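Local coordinates for Lmo2119 protein (Listeria monocytogenes serovar 1/2a, PDB 5HQH) that is of unknown function but contains a YbbR-like domain, the part described here, within a longer protein that probably bears a signal sequence, at residues 11-16 against 38-43; 44-49 against 80-85; 56-61 against 74-79; 16-21 against 30-35. One frame throughout, in Å; residues are numbered along the deposited sequence. Where two conformers were deposited one is given.

Contact 1 of 4, residues 11-16 against 38-43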
loop_
_atom_site.group_PDB
_atom_site.type_symbol
_atom_site.label_atom_id
_atom_site.label_comp_id
_atom_site.label_asym_id
_atom_site.label_seq_id
_atom_site.Cartn_x
_atom_site.Cartn_y
_atom_site.Cartn_z
ATOM N N GLU A 11 -14.375 -10.436 -0.476
ATOM C CA GLU A 11 -13.254 -11.209 -0.999
ATOM C C GLU A 11 -11.985 -10.818 -0.259
ATOM O O GLU A 11 -11.745 -9.644 -0.011
ATOM C CB GLU A 11 -13.056 -10.934 -2.489
ATOM C CG GLU A 11 -14.126 -11.490 -3.409
ATOM C CD GLU A 11 -14.082 -12.996 -3.553
ATOM O OE1 GLU A 11 -13.054 -13.600 -3.218
ATOM O OE2 GLU A 11 -15.060 -13.574 -4.060
ATOM N N VAL A 12 -11.193 -11.818 0.116
ATOM C CA VAL A 12 -9.877 -11.615 0.710
ATOM C C VAL A 12 -8.896 -11.955 -0.408
ATOM O O VAL A 12 -8.898 -13.057 -0.926
ATOM C CB VAL A 12 -9.656 -12.505 1.952
ATOM C CG1 VAL A 12 -8.260 -12.288 2.500
ATOM C CG2 VAL A 12 -10.709 -12.209 3.013
ATOM N N ILE A 13 -8.100 -10.976 -0.792
ATOM C CA ILE A 13 -7.193 -11.112 -1.926
ATOM C C ILE A 13 -5.763 -11.122 -1.388
ATOM O O ILE A 13 -5.329 -10.152 -0.755
ATOM C CB ILE A 13 -7.417 -9.948 -2.920
ATOM C CG1 ILE A 13 -8.893 -9.938 -3.379
ATOM C CG2 ILE A 13 -6.478 -10.054 -4.116
ATOM C CD1 ILE A 13 -9.236 -8.799 -4.268
ATOM N N GLU A 14 -5.063 -12.203 -1.678
ATOM C CA GLU A 14 -3.700 -12.377 -1.204
ATOM C C GLU A 14 -2.681 -11.864 -2.235
ATOM O O GLU A 14 -2.962 -11.722 -3.424
ATOM C CB GLU A 14 -3.440 -13.850 -0.912
ATOM C CG GLU A 14 -4.285 -14.361 0.238
ATOM C CD GLU A 14 -4.139 -15.845 0.462
ATOM O OE1 GLU A 14 -3.006 -16.339 0.564
ATOM O OE2 GLU A 14 -5.177 -16.520 0.562
ATOM N N ASN A 15 -1.496 -11.556 -1.732
ATOM C CA ASN A 15 -0.350 -11.225 -2.566
ATOM C C ASN A 15 -0.532 -9.996 -3.428
ATOM O O ASN A 15 -0.136 -9.976 -4.580
ATOM C CB ASN A 15 0.068 -12.454 -3.368
ATOM C CG ASN A 15 0.351 -13.650 -2.483
ATOM O OD1 ASN A 15 1.077 -13.536 -1.493
ATOM N ND2 ASN A 15 -0.217 -14.776 -2.816
ATOM N N VAL A 16 -1.163 -8.984 -2.854
ATOM C CA VAL A 16 -1.390 -7.728 -3.554
ATOM C C VAL A 16 -0.121 -6.857 -3.399
ATOM O O VAL A 16 0.351 -6.648 -2.284
ATOM C CB VAL A 16 -2.573 -6.988 -2.948
ATOM C CG1 VAL A 16 -2.706 -5.638 -3.566
ATOM C CG2 VAL A 16 -3.837 -7.777 -3.125
ATOM N N VAL A 38 -5.527 -7.939 1.003
ATOM C CA VAL A 38 -6.557 -6.905 0.976
ATOM C C VAL A 38 -7.922 -7.520 1.073
ATOM O O VAL A 38 -8.200 -8.507 0.386
ATOM C CB VAL A 38 -6.483 -6.077 -0.341
ATOM C CG1 VAL A 38 -7.589 -5.039 -0.411
ATOM C CG2 VAL A 38 -5.141 -5.374 -0.431
ATOM N N THR A 39 -8.764 -6.991 1.959
ATOM C CA THR A 39 -10.134 -7.453 2.082
ATOM C C THR A 39 -11.069 -6.373 1.541
ATOM O O THR A 39 -10.959 -5.206 1.911
ATOM C CB THR A 39 -10.510 -7.740 3.550
ATOM O OG1 THR A 39 -9.613 -8.704 4.077
ATOM C CG2 THR A 39 -11.931 -8.261 3.654
ATOM N N LEU A 40 -11.955 -6.783 0.639
ATOM C CA LEU A 40 -12.932 -5.906 -0.027
ATOM C C LEU A 40 -14.326 -6.369 0.300
ATOM O O LEU A 40 -14.567 -7.564 0.236
ATOM C CB LEU A 40 -12.801 -6.023 -1.544
ATOM C CG LEU A 40 -11.453 -5.693 -2.159
ATOM C CD1 LEU A 40 -11.515 -5.903 -3.665
ATOM C CD2 LEU A 40 -11.059 -4.279 -1.820
ATOM N N SER A 41 -15.235 -5.439 0.595
ATOM C CA SER A 41 -16.644 -5.802 0.785
ATOM C C SER A 41 -17.534 -4.731 0.168
ATOM O O SER A 41 -17.189 -3.544 0.156
ATOM C CB SER A 41 -16.963 -6.024 2.247
ATOM O OG SER A 41 -16.908 -4.833 2.957
ATOM N N GLY A 42 -18.675 -5.149 -0.359
ATOM C CA GLY A 42 -19.599 -4.203 -0.995
ATOM C C GLY A 42 -20.476 -4.912 -1.988
ATOM O O GLY A 42 -20.577 -6.132 -1.929
ATOM N N PRO A 43 -21.048 -4.160 -2.943
ATOM C CA PRO A 43 -21.942 -4.760 -3.937
ATOM C C PRO A 43 -21.220 -5.808 -4.754
ATOM O O PRO A 43 -20.073 -5.592 -5.197
ATOM C CB PRO A 43 -22.353 -3.569 -4.803
ATOM C CG PRO A 43 -22.293 -2.411 -3.870
ATOM C CD PRO A 43 -21.089 -2.689 -3.006
#
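E11 and L40 pair through both backbone amides, E11 N giving to L40 O at 3.0 Å and L40 N to E11 O at 2.9 Å. The E11 side chain starts on the same face as L40 but turns its carboxylate away to K51 and Q48 of helix 44-53, so a charged residue fits here. V12 and T39 form the non-hydrogen-bonded pair on the other face. V12 CG2, placed anti to the carbonyl carbon, approaches T39 OG1 at 3.8 Å; two beta-branched residues suit this extended chain and a more exposed face. I13 and V38 again form a hydrogen-bonded pair: I13 N reaches V38 O at 2.7 Å with a nearly straight N-H...O (172°), and V38 N reaches I13 O at 2.8 Å. On the buried face, I13 CD1 meets L40 CD1 at 3.7 Å, methyl against methyl. At N15 the strand turns a corner in a G1 beta bulge opposite V36, using a left-handed backbone conformation that asparagine tolerates well. V16 then returns to the core, its CG2 lying 3.8 Å from V38 CG2 as the two valines cross at about a right angle. Strand 84-98 flanks strand 35-42, while F56 and helix 44-53 cover the I13 and L40 face.

Contact 2 of 4, residues 44-49 against 80-85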
loop_
_atom_site.group_PDB
_atom_site.type_symbol
_atom_site.label_atom_id
_atom_site.label_comp_id
_atom_site.label_asym_id
_atom_site.label_seq_id
_atom_site.Cartn_x
_atom_site.Cartn_y
_atom_site.Cartn_z
ATOM N N ARG A 44 -21.873 -6.941 -4.960
ATOM C CA ARG A 44 -21.264 -8.060 -5.671
ATOM C C ARG A 44 -20.569 -7.742 -6.992
ATOM O O ARG A 44 -19.428 -8.191 -7.206
ATOM C CB ARG A 44 -22.300 -9.164 -5.888
ATOM C CG ARG A 44 -21.737 -10.311 -6.697
ATOM C CD ARG A 44 -22.407 -11.612 -6.398
ATOM N NE ARG A 44 -21.891 -12.629 -7.302
ATOM C CZ ARG A 44 -20.814 -13.383 -7.103
ATOM N NH1 ARG A 44 -20.055 -13.268 -6.018
ATOM N NH2 ARG A 44 -20.509 -14.285 -8.019
ATOM N N SER A 45 -21.203 -6.967 -7.860
ATOM C CA SER A 45 -20.632 -6.696 -9.149
ATOM C C SER A 45 -19.314 -5.934 -9.018
ATOM O O SER A 45 -18.373 -6.182 -9.771
ATOM C CB SER A 45 -21.591 -5.907 -10.035
ATOM O OG SER A 45 -21.830 -4.602 -9.540
ATOM N N ILE A 46 -19.282 -4.978 -8.091
ATOM C CA ILE A 46 -18.107 -4.139 -7.868
ATOM C C ILE A 46 -16.987 -4.916 -7.188
ATOM O O ILE A 46 -15.804 -4.784 -7.577
ATOM C CB ILE A 46 -18.508 -2.867 -7.073
ATOM C CG1 ILE A 46 -19.623 -2.125 -7.846
ATOM C CG2 ILE A 46 -17.311 -1.953 -6.879
ATOM C CD1 ILE A 46 -20.129 -0.868 -7.183
ATOM N N VAL A 47 -17.330 -5.733 -6.189
ATOM C CA VAL A 47 -16.320 -6.597 -5.537
ATOM C C VAL A 47 -15.694 -7.547 -6.560
ATOM O O VAL A 47 -14.472 -7.711 -6.639
ATOM C CB VAL A 47 -16.911 -7.395 -4.354
ATOM C CG1 VAL A 47 -15.945 -8.474 -3.858
ATOM C CG2 VAL A 47 -17.280 -6.476 -3.205
ATOM N N GLN A 48 -16.539 -8.185 -7.354
ATOM C CA GLN A 48 -16.041 -9.137 -8.311
ATOM C C GLN A 48 -15.181 -8.505 -9.418
ATOM O O GLN A 48 -14.188 -9.108 -9.833
ATOM C CB GLN A 48 -17.175 -9.990 -8.876
ATOM C CG GLN A 48 -17.782 -10.907 -7.820
ATOM C CD GLN A 48 -16.781 -11.884 -7.225
ATOM O OE1 GLN A 48 -15.975 -12.490 -7.936
ATOM N NE2 GLN A 48 -16.802 -12.002 -5.914
ATOM N N SER A 49 -15.534 -7.307 -9.883
ATOM C CA SER A 49 -14.722 -6.634 -10.882
ATOM C C SER A 49 -13.375 -6.268 -10.293
ATOM O O SER A 49 -12.355 -6.411 -10.948
ATOM C CB SER A 49 -15.433 -5.387 -11.424
ATOM O OG SER A 49 -14.575 -4.622 -12.264
ATOM N N SER A 80 -13.318 1.634 -6.215
ATOM C CA SER A 80 -14.688 2.122 -6.181
ATOM C C SER A 80 -15.064 2.688 -4.822
ATOM O O SER A 80 -14.753 2.119 -3.786
ATOM C CB SER A 80 -15.655 0.991 -6.486
ATOM O OG SER A 80 -17.007 1.403 -6.299
ATOM N N ASP A 81 -15.822 3.774 -4.843
ATOM C CA ASP A 81 -16.304 4.381 -3.610
ATOM C C ASP A 81 -17.386 3.549 -2.902
ATOM O O ASP A 81 -17.757 3.886 -1.784
ATOM C CB ASP A 81 -16.779 5.834 -3.826
ATOM C CG ASP A 81 -18.122 5.944 -4.419
ATOM O OD1 ASP A 81 -18.527 5.085 -5.238
ATOM O OD2 ASP A 81 -18.791 6.958 -4.068
ATOM N N ARG A 82 -17.870 2.494 -3.556
ATOM C CA ARG A 82 -18.884 1.617 -2.974
ATOM C C ARG A 82 -18.282 0.442 -2.210
ATOM O O ARG A 82 -19.006 -0.379 -1.687
ATOM C CB ARG A 82 -19.810 1.095 -4.069
ATOM C CG ARG A 82 -20.587 2.163 -4.821
ATOM C CD ARG A 82 -21.497 2.961 -3.898
ATOM N NE ARG A 82 -20.837 4.156 -3.380
ATOM C CZ ARG A 82 -21.198 4.787 -2.268
ATOM N NH1 ARG A 82 -22.184 4.326 -1.527
ATOM N NH2 ARG A 82 -20.549 5.877 -1.876
ATOM N N LEU A 83 -16.955 0.352 -2.168
ATOM C CA LEU A 83 -16.284 -0.724 -1.407
ATOM C C LEU A 83 -15.714 -0.307 -0.063
ATOM O O LEU A 83 -15.284 0.842 0.123
ATOM C CB LEU A 83 -15.127 -1.308 -2.219
ATOM C CG LEU A 83 -15.523 -1.947 -3.537
ATOM C CD1 LEU A 83 -14.309 -2.534 -4.233
ATOM C CD2 LEU A 83 -16.589 -3.033 -3.355
ATOM N N LYS A 84 -15.768 -1.228 0.895
ATOM C CA LYS A 84 -15.070 -1.067 2.188
ATOM C C LYS A 84 -13.787 -1.866 1.975
ATOM O O LYS A 84 -13.834 -2.984 1.467
ATOM C CB LYS A 84 -15.851 -1.642 3.361
ATOM C CG LYS A 84 -17.105 -0.874 3.771
ATOM C CD LYS A 84 -17.778 -1.506 4.998
ATOM C CE LYS A 84 -19.181 -0.958 5.234
ATOM N NZ LYS A 84 -19.795 -1.502 6.481
ATOM N N VAL A 85 -12.651 -1.291 2.340
ATOM C CA VAL A 85 -11.368 -1.933 2.102
ATOM C C VAL A 85 -10.482 -1.894 3.330
ATOM O O VAL A 85 -10.427 -0.872 4.026
ATOM C CB VAL A 85 -10.603 -1.230 0.934
ATOM C CG1 VAL A 85 -9.336 -1.971 0.597
ATOM C CG2 VAL A 85 -11.492 -1.102 -0.302
#
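R82, whose CB lies 3.7 Å from I46 CD1, has the D81 carboxylate at the edge of its guanidinium. In the conformer described, one of two, NE and NH2 bind side-on, one to each carboxylate oxygen, with the R82 NH2 to D81 OD2 salt bridge at 3.0 Å. Both oxygens are met from above the carboxylate plane. On the helix, the R44 guanidinium carries Q48 CG over one face, toward the rim. The contact itself is apolar and centres on I46. Its CG2, anti to the backbone N, lies 3.4 Å from S80 CB, tighter than a usual van der Waals distance, while the I46 side chain lies beside that of R82, pointing the same way. L83 CD2 sits 3.5 Å from V47 CG2 and 3.8 Å from I46 CG2; leucine's length brings this one methyl to both helix residues. Serine suits position 80 because it is small enough to admit I46 and its OG accepts from R82 N at 3.1 Å. That bond closes an ST turn within the type I beta turn from S80 to L83. Helix 44-53 thus packs by its aliphatic side on a type I turn, with its ST turn, that leads into strand 84-98 of this YbbR-like domain.

Contact 3 of 4, residues 56-61 against 74-79; sequences FTVYAD and LQVKDV
D78 OD2 is gripped from two directions. T57 OG1 donates across the contact to the anti lone pair of D78 OD2 at 2.8 Å, while K77 NZ, in one of its two conformers, forms a salt bridge with D78 OD2 from the syn side at 3.1 Å. Aspartate suits this position: its short side chain reaches back to the strand, and D78 itself adopts a left-handed backbone conformation just after strand 68-77 ends. Behind it the hairpin pairs regularly. T57 with K77 and Y59 with Q75 are antiparallel hydrogen-bonded pairs, each joined by two amide bonds, Q75 N to Y59 O being nearly straight (176°). Between them V58 and V76 form the non-hydrogen-bonded pair and turn their branches to the buried face.

On the opposite face the Y59 ring has Q75 CB over one side, 3.7 Å from its centroid and 20° off the normal, a CH-pi contact. The K77 side chain crosses that of Y59 at about a right angle, its CG 3.5 Å from Y59 CE1. Water 1 links Y59 OH to Q75 NE2, whereas Q75 OE1 accepts from waters 2 and 3, which bind D61 N and D61 OD2; D61 OD1 takes the amide of K63. At the buried edge A60 CB touches L74 CD2 at 3.7 Å, alanine leaving room for the leucine. The two faces thus differ in chemistry: aliphatic packing serves the core, and on the other side a shared carboxylate, a tyrosine ring packed on a glutamine and bridging waters hold the strands while tolerating solvent. In the conformer described, the nearby ammonium would probably favour the ionised form of D78.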
loop_
_atom_site.group_PDB
_atom_site.type_symbol
_atom_site.label_atom_id
_atom_site.label_comp_id
_atom_site.label_asym_id
_atom_site.label_seq_id
_atom_site.Cartn_x
_atom_site.Cartn_y
_atom_site.Cartn_z
ATOM N N PHE A 56 -7.189 -1.676 -8.252
ATOM C CA PHE A 56 -6.949 -0.784 -7.100
ATOM C C PHE A 56 -5.463 -0.835 -6.800
ATOM O O PHE A 56 -4.749 -1.745 -7.246
ATOM C CB PHE A 56 -7.756 -1.194 -5.894
ATOM C CG PHE A 56 -7.586 -2.647 -5.501
ATOM C CD1 PHE A 56 -6.582 -3.017 -4.620
ATOM C CD2 PHE A 56 -8.415 -3.653 -6.013
ATOM C CE1 PHE A 56 -6.392 -4.346 -4.294
ATOM C CE2 PHE A 56 -8.224 -4.971 -5.689
ATOM C CZ PHE A 56 -7.213 -5.322 -4.795
ATOM N N THR A 57 -4.996 0.154 -6.050
ATOM C CA THR A 57 -3.569 0.324 -5.762
ATOM C C THR A 57 -3.345 0.512 -4.294
ATOM O O THR A 57 -3.877 1.452 -3.726
ATOM C CB THR A 57 -3.050 1.579 -6.477
ATOM O OG1 THR A 57 -3.296 1.449 -7.899
ATOM C CG2 THR A 57 -1.587 1.806 -6.199
ATOM N N VAL A 58 -2.577 -0.395 -3.664
ATOM C CA VAL A 58 -2.178 -0.263 -2.267
ATOM C C VAL A 58 -0.829 0.443 -2.265
ATOM O O VAL A 58 0.040 0.100 -3.061
ATOM C CB VAL A 58 -2.026 -1.626 -1.575
ATOM C CG1 VAL A 58 -1.614 -1.442 -0.121
ATOM C CG2 VAL A 58 -3.324 -2.410 -1.665
ATOM N N TYR A 59 -0.696 1.455 -1.415
ATOM C CA TYR A 59 0.523 2.236 -1.396
ATOM C C TYR A 59 0.922 2.742 -0.024
ATOM O O TYR A 59 0.092 2.972 0.853
ATOM C CB TYR A 59 0.414 3.417 -2.357
ATOM C CG TYR A 59 -0.647 4.472 -2.043
ATOM C CD1 TYR A 59 -1.974 4.251 -2.376
ATOM C CD2 TYR A 59 -0.314 5.722 -1.509
ATOM C CE1 TYR A 59 -2.937 5.197 -2.135
ATOM C CE2 TYR A 59 -1.295 6.683 -1.281
ATOM C CZ TYR A 59 -2.600 6.420 -1.622
ATOM O OH TYR A 59 -3.558 7.402 -1.422
ATOM N N ALA A 60 2.235 2.949 0.106
ATOM C CA ALA A 60 2.852 3.632 1.239
ATOM C C ALA A 60 3.332 4.971 0.677
ATOM O O ALA A 60 4.210 5.011 -0.182
ATOM C CB ALA A 60 4.025 2.834 1.831
ATOM N N ASP A 61 2.782 6.070 1.199
ATOM C CA ASP A 61 3.199 7.404 0.756
ATOM C C ASP A 61 4.192 7.992 1.743
ATOM O O ASP A 61 3.833 8.383 2.862
ATOM C CB ASP A 61 2.024 8.336 0.602
ATOM C CG ASP A 61 2.403 9.621 -0.106
ATOM O OD1 ASP A 61 3.577 9.833 -0.467
ATOM O OD2 ASP A 61 1.526 10.460 -0.350
ATOM N N LEU A 74 -0.711 1.961 5.368
ATOM C CA LEU A 74 -0.964 1.684 3.956
ATOM C C LEU A 74 -2.316 2.208 3.528
ATOM O O LEU A 74 -3.295 2.134 4.246
ATOM C CB LEU A 74 -0.840 0.175 3.701
ATOM C CG LEU A 74 0.548 -0.416 4.020
ATOM C CD1 LEU A 74 0.557 -1.867 3.627
ATOM C CD2 LEU A 74 1.676 0.355 3.335
ATOM N N GLN A 75 -2.340 2.797 2.333
ATOM C CA GLN A 75 -3.543 3.415 1.758
ATOM C C GLN A 75 -3.979 2.654 0.522
ATOM O O GLN A 75 -3.198 1.891 -0.047
ATOM C CB GLN A 75 -3.253 4.863 1.432
ATOM C CG GLN A 75 -2.954 5.728 2.645
ATOM C CD GLN A 75 -2.606 7.133 2.255
ATOM O OE1 GLN A 75 -1.421 7.534 2.234
ATOM N NE2 GLN A 75 -3.603 7.886 1.871
ATOM N N VAL A 76 -5.202 2.934 0.070
ATOM C CA VAL A 76 -5.747 2.316 -1.138
ATOM C C VAL A 76 -6.387 3.396 -1.996
ATOM O O VAL A 76 -7.147 4.258 -1.510
ATOM C CB VAL A 76 -6.767 1.213 -0.855
ATOM C CG1 VAL A 76 -7.170 0.516 -2.158
ATOM C CG2 VAL A 76 -6.243 0.228 0.174
ATOM N N LYS A 77 -6.053 3.396 -3.284
ATOM C CA LYS A 77 -6.636 4.326 -4.250
ATOM C C LYS A 77 -7.026 3.554 -5.502
ATOM O O LYS A 77 -6.822 2.351 -5.599
ATOM C CB LYS A 77 -5.702 5.504 -4.554
ATOM C CG LYS A 77 -4.433 5.153 -5.321
ATOM C CD LYS A 77 -3.518 6.368 -5.443
ATOM C CE LYS A 77 -2.363 6.159 -6.424
ATOM N NZ LYS A 77 -2.802 6.209 -7.862
ATOM N N ASP A 78 -7.615 4.264 -6.435
ATOM C CA ASP A 78 -8.084 3.674 -7.702
ATOM C C ASP A 78 -9.113 2.555 -7.420
ATOM O O ASP A 78 -9.121 1.505 -8.062
ATOM C CB ASP A 78 -6.930 3.160 -8.572
ATOM C CG ASP A 78 -5.804 4.172 -8.733
ATOM O OD1 ASP A 78 -6.118 5.338 -8.972
ATOM O OD2 ASP A 78 -4.631 3.795 -8.584
ATOM N N VAL A 79 -9.973 2.800 -6.437
ATOM C CA VAL A 79 -10.905 1.787 -5.939
ATOM C C VAL A 79 -12.286 2.409 -5.859
ATOM O O VAL A 79 -12.423 3.569 -5.526
ATOM C CB VAL A 79 -10.416 1.273 -4.550
ATOM C CG1 VAL A 79 -10.443 2.372 -3.484
ATOM C CG2 VAL A 79 -11.198 0.048 -4.102
HETATM O O HOH W 1 -3.161 9.778 -0.164
HETATM O O HOH W 2 0.822 5.982 3.365
HETATM O O HOH W 3 -0.746 10.200 1.060
#

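Contact 4 of 4, residues 16-21 against 30-35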
loop_
_atom_site.group_PDB
_atom_site.type_symbol
_atom_site.label_atom_id
_atom_site.label_comp_id
_atom_site.label_asym_id
_atom_site.label_seq_id
_atom_site.Cartn_x
_atom_site.Cartn_y
_atom_site.Cartn_z
ATOM N N VAL A 16 -1.163 -8.984 -2.854
ATOM C CA VAL A 16 -1.390 -7.728 -3.554
ATOM C C VAL A 16 -0.121 -6.857 -3.399
ATOM O O VAL A 16 0.351 -6.648 -2.284
ATOM C CB VAL A 16 -2.573 -6.988 -2.948
ATOM C CG1 VAL A 16 -2.706 -5.638 -3.566
ATOM C CG2 VAL A 16 -3.837 -7.777 -3.125
ATOM N N PRO A 17 0.429 -6.349 -4.505
ATOM C CA PRO A 17 1.644 -5.539 -4.383
ATOM C C PRO A 17 1.409 -4.210 -3.684
ATOM O O PRO A 17 0.292 -3.653 -3.715
ATOM C CB PRO A 17 2.061 -5.331 -5.833
ATOM C CG PRO A 17 0.842 -5.485 -6.623
ATOM C CD PRO A 17 -0.007 -6.486 -5.908
ATOM N N VAL A 18 2.465 -3.696 -3.070
ATOM C CA VAL A 18 2.444 -2.389 -2.430
ATOM C C VAL A 18 3.406 -1.444 -3.145
ATOM O O VAL A 18 4.602 -1.740 -3.243
ATOM C CB VAL A 18 2.881 -2.470 -0.959
ATOM C CG1 VAL A 18 2.853 -1.077 -0.330
ATOM C CG2 VAL A 18 2.016 -3.436 -0.167
ATOM N N LYS A 19 2.882 -0.345 -3.671
ATOM C CA LYS A 19 3.659 0.692 -4.304
ATOM C C LYS A 19 4.182 1.607 -3.200
ATOM O O LYS A 19 3.562 1.746 -2.142
ATOM C CB LYS A 19 2.789 1.510 -5.277
ATOM C CG LYS A 19 2.136 0.687 -6.362
ATOM C CD LYS A 19 3.072 0.375 -7.485
ATOM C CE LYS A 19 2.402 -0.484 -8.552
ATOM N NZ LYS A 19 2.338 -1.924 -8.117
ATOM N N VAL A 20 5.336 2.243 -3.442
ATOM C CA VAL A 20 5.957 3.125 -2.462
ATOM C C VAL A 20 6.381 4.424 -3.143
ATOM O O VAL A 20 7.160 4.390 -4.066
ATOM C CB VAL A 20 7.213 2.482 -1.812
ATOM C CG1 VAL A 20 7.601 3.295 -0.569
ATOM C CG2 VAL A 20 6.970 1.030 -1.444
ATOM N N TYR A 21 5.872 5.550 -2.644
ATOM C CA TYR A 21 6.087 6.862 -3.214
ATOM C C TYR A 21 6.933 7.696 -2.281
ATOM O O TYR A 21 6.663 7.753 -1.084
ATOM C CB TYR A 21 4.739 7.553 -3.459
ATOM C CG TYR A 21 3.763 6.769 -4.274
ATOM C CD1 TYR A 21 4.095 6.239 -5.505
ATOM C CD2 TYR A 21 2.449 6.596 -3.836
ATOM C CE1 TYR A 21 3.138 5.524 -6.261
ATOM C CE2 TYR A 21 1.512 5.903 -4.566
ATOM C CZ TYR A 21 1.843 5.365 -5.778
ATOM O OH TYR A 21 0.850 4.657 -6.502
ATOM N N SER A 30 13.655 0.890 2.594
ATOM C CA SER A 30 13.596 -0.529 2.823
ATOM C C SER A 30 12.565 -0.765 3.927
ATOM O O SER A 30 12.133 0.172 4.597
ATOM C CB SER A 30 14.974 -1.073 3.194
ATOM O OG SER A 30 15.495 -0.413 4.323
ATOM N N GLY A 31 12.170 -2.011 4.075
ATOM C CA GLY A 31 11.226 -2.396 5.118
ATOM C C GLY A 31 9.765 -2.583 4.731
ATOM O O GLY A 31 9.042 -3.237 5.493
ATOM N N ILE A 32 9.312 -2.048 3.629
ATOM C CA ILE A 32 7.913 -2.262 3.302
ATOM C C ILE A 32 7.744 -3.675 2.677
ATOM O O ILE A 32 8.580 -4.119 1.889
ATOM C CB ILE A 32 7.396 -1.125 2.436
ATOM C CG1 ILE A 32 7.632 0.193 3.181
ATOM C CG2 ILE A 32 5.909 -1.270 2.144
ATOM C CD1 ILE A 32 7.390 1.408 2.334
ATOM N N PRO A 33 6.702 -4.432 3.104
ATOM C CA PRO A 33 6.509 -5.711 2.431
ATOM C C PRO A 33 6.184 -5.501 0.951
ATOM O O PRO A 33 5.545 -4.532 0.596
ATOM C CB PRO A 33 5.303 -6.327 3.156
ATOM C CG PRO A 33 4.598 -5.173 3.739
ATOM C CD PRO A 33 5.706 -4.232 4.166
ATOM N N GLU A 34 6.654 -6.410 0.105
ATOM C CA GLU A 34 6.364 -6.386 -1.337
ATOM C C GLU A 34 4.898 -6.708 -1.606
ATOM O O GLU A 34 4.370 -6.202 -2.570
ATOM C CB GLU A 34 7.258 -7.328 -2.112
ATOM C CG GLU A 34 8.682 -6.800 -2.189
ATOM C CD GLU A 34 9.736 -7.785 -2.596
ATOM O OE1 GLU A 34 9.425 -8.868 -3.142
ATOM O OE2 GLU A 34 10.910 -7.418 -2.361
ATOM N N THR A 35 4.274 -7.494 -0.732
ATOM C CA THR A 35 2.840 -7.812 -0.916
ATOM C C THR A 35 2.108 -7.843 0.405
ATOM O O THR A 35 2.713 -8.072 1.479
ATOM C CB THR A 35 2.573 -9.150 -1.632
ATOM O OG1 THR A 35 2.887 -10.252 -0.752
ATOM C CG2 THR A 35 3.303 -9.245 -2.931
HETATM O O HOH W 4 5.427 -4.482 -4.328
HETATM O O HOH W 5 6.607 -2.671 -1.402
#
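V18 N donates to E34 O at 3.2 Å, and this is the one direct hydrogen bond between 16-21 and 30-35. The bond is bent, with an N-H...O angle of 149° and the donor 44° above the carbonyl plane. Two CA-H...O contacts lie next to it: T35 CA approaches V16 O at 3.1 Å, and P17 CA approaches E34 O at 3.3 Å. P17 and T35 form an antiparallel non-hydrogen-bonded pair, a place where proline's missing amide hydrogen costs no bond to its partner.

Water completes the backbone pairing. Both waters donate to V18 O: water 4 gives its other hydrogen to E34 O, and water 5 gives its own to P33 O. Two carbonyls cannot bond to each other, so each water supplies the hydrogens that join V18 O to a carbonyl of 30-35.

The remaining contact is aliphatic. I32 reaches toward the strand with two ends. Its CG2, anti to the backbone N, touches V18 CG1 at 3.9 Å, the two side chains crossing at about a right angle. Its CD1 meets V20 CG1 tip to tip at 3.5 Å, a distance to treat with caution because both residues have two conformers. Isoleucine suits this place because its two branches address alternate valines of the strand, whose side chains point the same way.

The loop 30-35 thus runs beside strand 9-21 on its way from strand 27-30 to strand 35-42. Strand 57-61 pairs with strand 9-21 in parallel, L74 packs on V18, and I32 also rests on V92 and V94 of strand 84-98.

How the contacts relate
Contacts 1 and 3 are partly buried strand pairings of one mixed sheet, and both send valines into a shared core where V58 meets V16 and V38. Contacts 2 and 4 lie nearer the surface and involve a turn or a loop. Contact 1 relies on four backbone hydrogen bonds and aliphatic packing, without side-chain hydrogen bonds across it; contact 3 adds such bonds to its regular pairing. Contact 2 has no hydrogen bond between its segments, and contact 4 a single bent one helped by water. V16 belongs to contacts 1 and 4: strand 9-21 meets strand 35-42 and, beyond the bulge, the loop leading into it. Strand 57-61 of contact 3 bonds K19 of contact 4.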